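Local atomic coordinates of 4-alpha-glucanotransferase (Aquifex aeolicus, PDB entry 1TZ7), a protein that belongs to the amylomaltase (disproportionating enzyme) family of 4-alpha-glucanotransferases, whose fold is built round a barrel of eight parallel strands with helices outside. Residues 37-42 / 115-120; 353-358 / 374-379; 397-402 / 448-453. One frame throughout, in Å; residues are numbered along the deposited sequence.

Contact 1: residues 37-42 / 115-120; sequences YGIGDL and ALYEVV
Ile39 holds CG1 trans to its own amide nitrogen (chi1 -168°) and continues almost fully extended, which carries CD1 to within 3.6 Å of Tyr117 CE2. The methyl meets that ring obliquely, and the two side chains cross at about a right angle. The other branch serves a different partner: Ile39 CG2 lies 3.9 Å from Val120 CG1. That valine methyl is wedged against the backbone of 37-42 as well, 3.4 Å from Tyr37 O and 3.8 Å from Gly38 C, an approach possible because Gly38 has no side chain. Ile39 CG1 also reaches Ala115 CB at 4.2 Å. The single hydrogen bond of the contact runs from Leu116 N to Gly38 O, 2.9 Å long and nearly straight, with an N-H...O angle of 173°. The same oxygen receives a CA-H contact from Ala115 CA at 3.5 Å. Elsewhere Tyr117 OH bonds to Trp479 O, which ties the far end of the ring. Since Leu116 is the N-cap residue of helix 117-133, the arrangement is a helix start docked on a barrel loop, the one between strand 23-27 and helix 44-56.

Contact 2: residues 353-358 / 374-379; sequences EDLGFI and SRVIEF
Asp354 OD2 accepts the backbone hydrogen of Ser374 N at 2.8 Å, with an N-H...O angle of 164°. Asp354 CG sits between its backbone N and carbonyl carbon (chi1 56°), the torsion that turns OD2 to this amide. The donor arrives on the syn side of the carboxylate but 29° out of its plane. Beside this bond, Leu355 spreads its two methyls between Ser374, Val376 and Phe379: CD1 lies 4.1 Å from Val376 CG2, and CD2 rests 3.7 Å from Ser374 O. Leu355 CD2 also meets the edge of the Phe379 ring, near its plane, at 4.4 Å from CE1. The leucine and valine side chains cross roughly at right angles.

The next shell fixes these groups. Arg366 forms a salt bridge to Asp354 OD1, so both carboxylate oxygens are gripped, and this probably stabilises the negative charge. Leu355 N donates to Glu353 OE1 at 3.2 Å; Glu353 OE2 accepts from His307 N, tying the backbone here to the residues after strand 302-305. Ser374 OG is bonded to Ala352 O, at the end of strand 350-352. Segment 353-358 therefore leaves that strand, leads into helix 360-368, which carries Arg366, and bridges to strand 373-376, itself hydrogen-bonded to strand 397-400 through Arg375.

Contact 3: residues 397-402 / 448-453; sequences NVYYTS and SRAKFA
Tyr399, Asn397 and Phe452 contribute the largest buried areas where 397-402 meets 448-453. Tyr399 N donates to Phe452 O at 2.9 Å, with an N-H...O angle of 166°. Its side chain swings CG trans to that nitrogen, a torsion (chi1 -160°) that lays the ring alongside Ser448 and Ala450, ahead of strand 452-456. There Tyr399 CB packs on Ala450 CB at 3.7 Å, and Tyr399 CD1 meets Ser448 OG at the ring edge at 3.3 Å. Neither hydroxyl is spent on the other: Tyr399 OH bonds to His388 O, and Ser448 OG to Val445 O.

Asn397 works mainly through its carbonyl. Phe452 N points to Asn397 O in a weak bond of 3.4 Å, and Ala450 CB lies 3.7 Å from the same oxygen. The side-chain ND2 turns elsewhere, to Glu394 O.

Phe452 thus uses both its N and its O on the residues flanking Val398, the regular parallel pattern, and Phe452 O takes a further CA-H contact from Val398 CA at 3.4 Å. Beyond the backbone, Val398 CG2 approaches Phe452 CD2 obliquely at 3.9 Å. Lys451 CG lies 3.7 Å above one face of the phenyl ring, offset toward its rim.

Side chains alternate accordingly: Val398 and Phe452 share one face of the sheet, Tyr399 and Ala453 the other. The latter pair packs on Val445 of helix 437-447, consistent with that face looking outward to the helices and the former toward the barrel interior. Parallel neighbours joined through intervening helices form a beta-alpha-beta crossover, the repeating unit of a (beta/alpha)8 barrel.

Overall arrangement
From the N terminus, contact 1 closes first: its loop leaves the region after strand 23-27 and returns, after 72 intervening residues, at the start of helix 117-133. Contact 2 closes a short loop of 15 residues through helix 360-368, and contact 3 a mostly helical one of 45. The three are in series, with no nesting or crossing. Contacts 2 and 3 touch, their centres 11 Å apart, because Arg375 and the Val398 and Tyr400 backbones join neighbouring strands of the parallel sheet. Contact 2 joins the loop leaving strand 350-352 to strand 373-376, the two outermost strands of the sheet, consistent with barrel closure. Contact 1 lies apart, its centre 30 Å from that of contact 2.

Contact 1: residues 37-42 / 115-120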
loop_
_atom_site.group_PDB
_atom_site.type_symbol
_atom_site.label_atom_id
_atom_site.label_comp_id
_atom_site.label_asym_id
_atom_site.label_seq_id
_atom_site.Cartn_x
_atom_site.Cartn_y
_atom_site.Cartn_z
ATOM N N TYR A 37 18.487 8.926 6.232
ATOM C CA TYR A 37 18.876 7.724 6.998
ATOM C C TYR A 37 18.632 6.412 6.230
ATOM O O TYR A 37 18.264 5.389 6.819
ATOM C CB TYR A 37 18.170 7.713 8.353
ATOM C CG TYR A 37 18.498 8.930 9.178
ATOM C CD1 TYR A 37 19.765 9.098 9.722
ATOM C CD2 TYR A 37 17.554 9.927 9.390
ATOM C CE1 TYR A 37 20.081 10.216 10.470
ATOM C CE2 TYR A 37 17.859 11.053 10.136
ATOM C CZ TYR A 37 19.128 11.191 10.675
ATOM O OH TYR A 37 19.443 12.305 11.419
ATOM N N GLY A 38 18.859 6.453 4.915
ATOM C CA GLY A 38 18.911 5.246 4.100
ATOM C C GLY A 38 17.581 4.923 3.457
ATOM O O GLY A 38 17.501 4.084 2.572
ATOM N N ILE A 39 16.536 5.602 3.908
ATOM C CA ILE A 39 15.182 5.339 3.444
ATOM C C ILE A 39 14.276 6.515 3.826
ATOM O O ILE A 39 14.575 7.257 4.759
ATOM C CB ILE A 39 14.651 4.007 4.074
ATOM C CG1 ILE A 39 13.369 3.560 3.386
ATOM C CG2 ILE A 39 14.424 4.171 5.584
ATOM C CD1 ILE A 39 13.070 2.083 3.571
ATOM N N GLY A 40 13.179 6.680 3.098
ATOM C CA GLY A 40 12.208 7.717 3.413
ATOM C C GLY A 40 11.494 7.422 4.723
ATOM O O GLY A 40 11.294 6.256 5.074
ATOM N N ASP A 41 11.114 8.480 5.450
ATOM C CA ASP A 41 10.484 8.323 6.764
ATOM C C ASP A 41 9.391 9.386 7.019
ATOM O O ASP A 41 9.099 10.211 6.154
ATOM C CB ASP A 41 11.554 8.354 7.885
ATOM C CG ASP A 41 12.394 9.622 7.870
ATOM O OD1 ASP A 41 11.822 10.722 7.768
ATOM O OD2 ASP A 41 13.635 9.608 7.970
ATOM N N LEU A 42 8.797 9.344 8.210
ATOM C CA LEU A 42 7.646 10.186 8.531
ATOM C C LEU A 42 8.083 11.523 9.150
ATOM O O LEU A 42 7.294 12.194 9.825
ATOM C CB LEU A 42 6.708 9.449 9.496
ATOM C CG LEU A 42 6.234 8.064 9.046
ATOM C CD1 LEU A 42 5.368 7.415 10.115
ATOM C CD2 LEU A 42 5.489 8.151 7.733
ATOM N N ALA A 115 16.737 2.940 -1.706
ATOM C CA ALA A 115 16.393 2.526 -0.346
ATOM C C ALA A 115 17.295 1.393 0.109
ATOM O O ALA A 115 17.394 0.356 -0.554
ATOM C CB ALA A 115 14.944 2.103 -0.277
ATOM N N LEU A 116 17.954 1.600 1.243
ATOM C CA LEU A 116 18.934 0.661 1.750
ATOM C C LEU A 116 18.271 -0.282 2.771
ATOM O O LEU A 116 18.553 -0.217 3.970
ATOM C CB LEU A 116 20.090 1.423 2.421
ATOM C CG LEU A 116 21.273 1.951 1.573
ATOM C CD1 LEU A 116 21.185 1.727 0.063
ATOM C CD2 LEU A 116 21.745 3.358 1.952
ATOM N N TYR A 117 17.392 -1.152 2.275
ATOM C CA TYR A 117 16.535 -1.966 3.145
ATOM C C TYR A 117 17.355 -2.786 4.143
ATOM O O TYR A 117 17.132 -2.711 5.348
ATOM C CB TYR A 117 15.642 -2.885 2.309
ATOM C CG TYR A 117 14.433 -2.182 1.737
ATOM C CD1 TYR A 117 14.337 -1.917 0.376
ATOM C CD2 TYR A 117 13.393 -1.773 2.561
ATOM C CE1 TYR A 117 13.237 -1.270 -0.151
ATOM C CE2 TYR A 117 12.284 -1.122 2.047
ATOM C CZ TYR A 117 12.209 -0.873 0.691
ATOM O OH TYR A 117 11.110 -0.227 0.177
ATOM N N GLU A 118 18.310 -3.562 3.629
ATOM C CA GLU A 118 19.156 -4.402 4.474
ATOM C C GLU A 118 19.700 -3.607 5.655
ATOM O O GLU A 118 19.628 -4.060 6.815
ATOM C CB GLU A 118 20.330 -4.986 3.666
ATOM C CG GLU A 118 19.932 -6.056 2.653
ATOM C CD GLU A 118 19.577 -5.476 1.294
ATOM O OE1 GLU A 118 19.478 -4.233 1.184
ATOM O OE2 GLU A 118 19.396 -6.265 0.334
ATOM N N VAL A 119 20.246 -2.421 5.370
ATOM C CA VAL A 119 20.950 -1.668 6.399
ATOM C C VAL A 119 20.009 -0.942 7.363
ATOM O O VAL A 119 20.330 -0.793 8.533
ATOM C CB VAL A 119 22.085 -0.683 5.827
ATOM C CG1 VAL A 119 22.300 -0.800 4.342
ATOM C CG2 VAL A 119 21.968 0.735 6.355
ATOM N N VAL A 120 18.845 -0.510 6.877
ATOM C CA VAL A 120 17.905 0.236 7.723
ATOM C C VAL A 120 17.103 -0.687 8.659
ATOM O O VAL A 120 16.720 -0.276 9.747
ATOM C CB VAL A 120 16.929 1.126 6.893
ATOM C CG1 VAL A 120 17.710 2.136 6.057
ATOM C CG2 VAL A 120 16.020 0.281 6.019
#

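Contact 2: residues 353-358 / 374-379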
loop_
_atom_site.group_PDB
_atom_site.type_symbol
_atom_site.label_atom_id
_atom_site.label_comp_id
_atom_site.label_asym_id
_atom_site.label_seq_id
_atom_site.Cartn_x
_atom_site.Cartn_y
_atom_site.Cartn_z
ATOM N N GLU A 353 -9.124 -0.966 -7.095
ATOM C CA GLU A 353 -8.126 -1.402 -8.065
ATOM C C GLU A 353 -8.731 -2.479 -8.944
ATOM O O GLU A 353 -8.689 -3.679 -8.613
ATOM C CB GLU A 353 -6.869 -1.931 -7.369
ATOM C CG GLU A 353 -5.698 -2.194 -8.325
ATOM C CD GLU A 353 -5.629 -3.643 -8.806
ATOM O OE1 GLU A 353 -5.914 -3.897 -10.001
ATOM O OE2 GLU A 353 -5.286 -4.523 -7.995
ATOM N N ASP A 354 -9.302 -2.049 -10.061
ATOM C CA ASP A 354 -10.071 -2.926 -10.925
ATOM C C ASP A 354 -9.373 -3.067 -12.261
ATOM O O ASP A 354 -10.009 -3.097 -13.309
ATOM C CB ASP A 354 -11.504 -2.378 -11.114
ATOM C CG ASP A 354 -11.525 -0.959 -11.656
ATOM O OD1 ASP A 354 -12.602 -0.495 -12.079
ATOM O OD2 ASP A 354 -10.513 -0.235 -11.702
ATOM N N LEU A 355 -8.051 -3.150 -12.212
ATOM C CA LEU A 355 -7.250 -3.404 -13.392
ATOM C C LEU A 355 -6.951 -4.907 -13.490
ATOM O O LEU A 355 -6.530 -5.531 -12.513
ATOM C CB LEU A 355 -5.936 -2.609 -13.317
ATOM C CG LEU A 355 -6.057 -1.124 -12.917
ATOM C CD1 LEU A 355 -4.731 -0.595 -12.362
ATOM C CD2 LEU A 355 -6.514 -0.288 -14.094
ATOM N N GLY A 356 -7.182 -5.481 -14.665
ATOM C CA GLY A 356 -6.769 -6.849 -14.939
ATOM C C GLY A 356 -7.803 -7.878 -14.506
ATOM O O GLY A 356 -8.310 -7.835 -13.376
ATOM N N PHE A 357 -8.112 -8.810 -15.411
ATOM C CA PHE A 357 -9.112 -9.852 -15.156
ATOM C C PHE A 357 -10.464 -9.252 -14.783
ATOM O O PHE A 357 -11.148 -9.753 -13.895
ATOM C CB PHE A 357 -8.634 -10.800 -14.043
ATOM C CG PHE A 357 -7.260 -11.356 -14.268
ATOM C CD1 PHE A 357 -7.056 -12.396 -15.168
ATOM C CD2 PHE A 357 -6.163 -10.840 -13.582
ATOM C CE1 PHE A 357 -5.783 -12.911 -15.381
ATOM C CE2 PHE A 357 -4.890 -11.355 -13.792
ATOM C CZ PHE A 357 -4.701 -12.389 -14.691
ATOM N N ILE A 358 -10.848 -8.181 -15.467
ATOM C CA ILE A 358 -12.127 -7.536 -15.199
ATOM C C ILE A 358 -13.231 -8.129 -16.083
ATOM O O ILE A 358 -13.058 -8.288 -17.289
ATOM C CB ILE A 358 -12.022 -5.991 -15.399
ATOM C CG1 ILE A 358 -13.300 -5.307 -14.922
ATOM C CG2 ILE A 358 -11.738 -5.639 -16.870
ATOM C CD1 ILE A 358 -13.089 -3.891 -14.454
ATOM N N SER A 374 -10.374 2.499 -11.254
ATOM C CA SER A 374 -9.061 3.028 -11.594
ATOM C C SER A 374 -8.886 3.042 -13.120
ATOM O O SER A 374 -9.313 2.124 -13.810
ATOM C CB SER A 374 -7.957 2.170 -10.946
ATOM O OG SER A 374 -7.992 2.273 -9.533
ATOM N N ARG A 375 -8.264 4.096 -13.630
ATOM C CA ARG A 375 -7.831 4.138 -15.027
ATOM C C ARG A 375 -6.395 4.640 -15.116
ATOM O O ARG A 375 -5.949 5.421 -14.288
ATOM C CB ARG A 375 -8.747 5.043 -15.851
ATOM C CG ARG A 375 -10.215 4.670 -15.793
ATOM C CD ARG A 375 -10.579 3.429 -16.595
ATOM N NE ARG A 375 -11.938 2.986 -16.295
ATOM C CZ ARG A 375 -13.042 3.476 -16.873
ATOM N NH1 ARG A 375 -14.232 3.011 -16.523
ATOM N NH2 ARG A 375 -12.957 4.424 -17.803
ATOM N N VAL A 376 -5.683 4.182 -16.132
ATOM C CA VAL A 376 -4.266 4.483 -16.285
ATOM C C VAL A 376 -3.996 4.820 -17.740
ATOM O O VAL A 376 -4.224 4.004 -18.620
ATOM C CB VAL A 376 -3.379 3.270 -15.855
ATOM C CG1 VAL A 376 -1.902 3.657 -15.839
ATOM C CG2 VAL A 376 -3.802 2.758 -14.482
ATOM N N ILE A 377 -3.515 6.030 -17.993
ATOM C CA ILE A 377 -3.373 6.511 -19.369
ATOM C C ILE A 377 -2.289 5.743 -20.131
ATOM O O ILE A 377 -2.282 5.722 -21.362
ATOM C CB ILE A 377 -3.085 8.026 -19.395
ATOM C CG1 ILE A 377 -3.368 8.591 -20.788
ATOM C CG2 ILE A 377 -1.645 8.311 -18.981
ATOM C CD1 ILE A 377 -3.639 10.052 -20.800
ATOM N N GLU A 378 -1.384 5.105 -19.394
ATOM C CA GLU A 378 -0.365 4.236 -20.000
ATOM C C GLU A 378 -0.990 3.034 -20.747
ATOM O O GLU A 378 -0.378 2.475 -21.655
ATOM C CB GLU A 378 0.603 3.732 -18.924
ATOM C CG GLU A 378 1.892 3.173 -19.477
ATOM C CD GLU A 378 2.906 2.877 -18.402
ATOM O OE1 GLU A 378 3.242 1.690 -18.214
ATOM O OE2 GLU A 378 3.374 3.832 -17.743
ATOM N N PHE A 379 -2.205 2.650 -20.349
ATOM C CA PHE A 379 -2.929 1.532 -20.987
ATOM C C PHE A 379 -3.826 1.998 -22.154
ATOM O O PHE A 379 -4.575 1.205 -22.713
ATOM C CB PHE A 379 -3.815 0.809 -19.955
ATOM C CG PHE A 379 -3.043 0.083 -18.865
ATOM C CD1 PHE A 379 -3.674 -0.261 -17.673
ATOM C CD2 PHE A 379 -1.702 -0.262 -19.035
ATOM C CE1 PHE A 379 -2.985 -0.929 -16.670
ATOM C CE2 PHE A 379 -1.013 -0.931 -18.030
ATOM C CZ PHE A 379 -1.659 -1.263 -16.847
#

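Contact 3: residues 397-402 / 448-453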
loop_
_atom_site.group_PDB
_atom_site.type_symbol
_atom_site.label_atom_id
_atom_site.label_comp_id
_atom_site.label_asym_id
_atom_site.label_seq_id
_atom_site.Cartn_x
_atom_site.Cartn_y
_atom_site.Cartn_z
ATOM N N ASN A 397 -14.015 8.073 -11.063
ATOM C CA ASN A 397 -12.809 7.301 -11.314
ATOM C C ASN A 397 -11.608 8.014 -10.735
ATOM O O ASN A 397 -11.605 9.247 -10.601
ATOM C CB ASN A 397 -12.597 7.111 -12.816
ATOM C CG ASN A 397 -13.431 5.983 -13.388
ATOM O OD1 ASN A 397 -13.377 4.900 -12.947
ATOM N ND2 ASN A 397 -14.170 6.273 -14.348
ATOM N N VAL A 398 -10.593 7.240 -10.390
ATOM C CA VAL A 398 -9.261 7.759 -10.167
ATOM C C VAL A 398 -8.406 7.477 -11.418
ATOM O O VAL A 398 -8.279 6.339 -11.838
ATOM C CB VAL A 398 -8.610 7.090 -8.929
ATOM C CG1 VAL A 398 -7.325 7.813 -8.538
ATOM C CG2 VAL A 398 -9.600 7.068 -7.748
ATOM N N TYR A 399 -7.837 8.532 -11.998
ATOM C CA TYR A 399 -7.117 8.444 -13.287
ATOM C C TYR A 399 -5.628 8.674 -13.046
ATOM O O TYR A 399 -5.222 9.766 -12.649
ATOM C CB TYR A 399 -7.653 9.517 -14.244
ATOM C CG TYR A 399 -7.397 9.294 -15.740
ATOM C CD1 TYR A 399 -7.657 10.313 -16.655
ATOM C CD2 TYR A 399 -6.912 8.078 -16.233
ATOM C CE1 TYR A 399 -7.443 10.140 -18.012
ATOM C CE2 TYR A 399 -6.698 7.896 -17.594
ATOM C CZ TYR A 399 -6.970 8.946 -18.479
ATOM O OH TYR A 399 -6.769 8.795 -19.823
ATOM N N TYR A 400 -4.826 7.642 -13.293
ATOM C CA TYR A 400 -3.377 7.693 -13.064
ATOM C C TYR A 400 -2.640 7.935 -14.371
ATOM O O TYR A 400 -3.087 7.502 -15.425
ATOM C CB TYR A 400 -2.897 6.366 -12.451
ATOM C CG TYR A 400 -3.486 6.074 -11.092
ATOM C CD1 TYR A 400 -4.732 5.471 -10.965
ATOM C CD2 TYR A 400 -2.797 6.406 -9.931
ATOM C CE1 TYR A 400 -5.276 5.202 -9.714
ATOM C CE2 TYR A 400 -3.331 6.144 -8.676
ATOM C CZ TYR A 400 -4.569 5.543 -8.574
ATOM O OH TYR A 400 -5.105 5.290 -7.322
ATOM N N THR A 401 -1.498 8.619 -14.299
ATOM C CA THR A 401 -0.540 8.597 -15.399
ATOM C C THR A 401 0.070 7.214 -15.480
ATOM O O THR A 401 0.054 6.572 -16.527
ATOM C CB THR A 401 0.579 9.666 -15.195
ATOM O OG1 THR A 401 1.190 9.507 -13.910
ATOM C CG2 THR A 401 -0.003 11.073 -15.161
ATOM N N SER A 402 0.608 6.760 -14.357
ATOM C CA SER A 402 1.076 5.390 -14.222
ATOM C C SER A 402 1.049 4.990 -12.747
ATOM O O SER A 402 0.737 5.812 -11.877
ATOM C CB SER A 402 2.495 5.248 -14.800
ATOM O OG SER A 402 3.406 6.106 -14.146
ATOM N N SER A 448 -9.281 15.487 -18.152
ATOM C CA SER A 448 -10.377 14.522 -18.055
ATOM C C SER A 448 -11.375 14.948 -16.998
ATOM O O SER A 448 -11.108 15.851 -16.208
ATOM C CB SER A 448 -9.832 13.148 -17.705
ATOM O OG SER A 448 -9.459 13.099 -16.347
ATOM N N ARG A 449 -12.525 14.291 -16.980
ATOM C CA ARG A 449 -13.549 14.574 -15.981
ATOM C C ARG A 449 -13.444 13.652 -14.770
ATOM O O ARG A 449 -14.236 13.757 -13.847
ATOM C CB ARG A 449 -14.940 14.490 -16.610
ATOM C CG ARG A 449 -15.174 15.622 -17.643
ATOM C CD ARG A 449 -16.467 16.479 -17.496
ATOM N NE ARG A 449 -17.155 16.393 -16.267
ATOM C CZ ARG A 449 -17.352 17.352 -15.351
ATOM N NH1 ARG A 449 -16.737 18.541 -15.346
ATOM N NH2 ARG A 449 -18.118 17.034 -14.354
ATOM N N ALA A 450 -12.460 12.751 -14.773
ATOM C CA ALA A 450 -12.183 11.934 -13.571
ATOM C C ALA A 450 -12.086 12.845 -12.356
ATOM O O ALA A 450 -11.375 13.847 -12.388
ATOM C CB ALA A 450 -10.917 11.170 -13.739
ATOM N N LYS A 451 -12.798 12.502 -11.285
ATOM C CA LYS A 451 -12.846 13.371 -10.112
ATOM C C LYS A 451 -11.485 13.442 -9.399
ATOM O O LYS A 451 -11.123 14.475 -8.873
ATOM C CB LYS A 451 -13.948 12.933 -9.139
ATOM C CG LYS A 451 -13.717 11.604 -8.448
ATOM C CD LYS A 451 -14.911 11.250 -7.522
ATOM C CE LYS A 451 -14.637 9.987 -6.701
ATOM N NZ LYS A 451 -15.803 9.608 -5.842
ATOM N N PHE A 452 -10.744 12.329 -9.399
ATOM C CA PHE A 452 -9.357 12.310 -8.866
ATOM C C PHE A 452 -8.367 12.029 -9.999
ATOM O O PHE A 452 -8.471 11.014 -10.676
ATOM C CB PHE A 452 -9.190 11.216 -7.795
ATOM C CG PHE A 452 -10.080 11.389 -6.567
ATOM C CD1 PHE A 452 -10.759 12.574 -6.324
ATOM C CD2 PHE A 452 -10.218 10.349 -5.655
ATOM C CE1 PHE A 452 -11.562 12.706 -5.197
ATOM C CE2 PHE A 452 -11.021 10.489 -4.535
ATOM C CZ PHE A 452 -11.686 11.661 -4.311
ATOM N N ALA A 453 -7.406 12.931 -10.185
ATOM C CA ALA A 453 -6.302 12.715 -11.111
ATOM C C ALA A 453 -5.008 12.579 -10.326
ATOM O O ALA A 453 -4.652 13.465 -9.559
ATOM C CB ALA A 453 -6.204 13.854 -12.077
#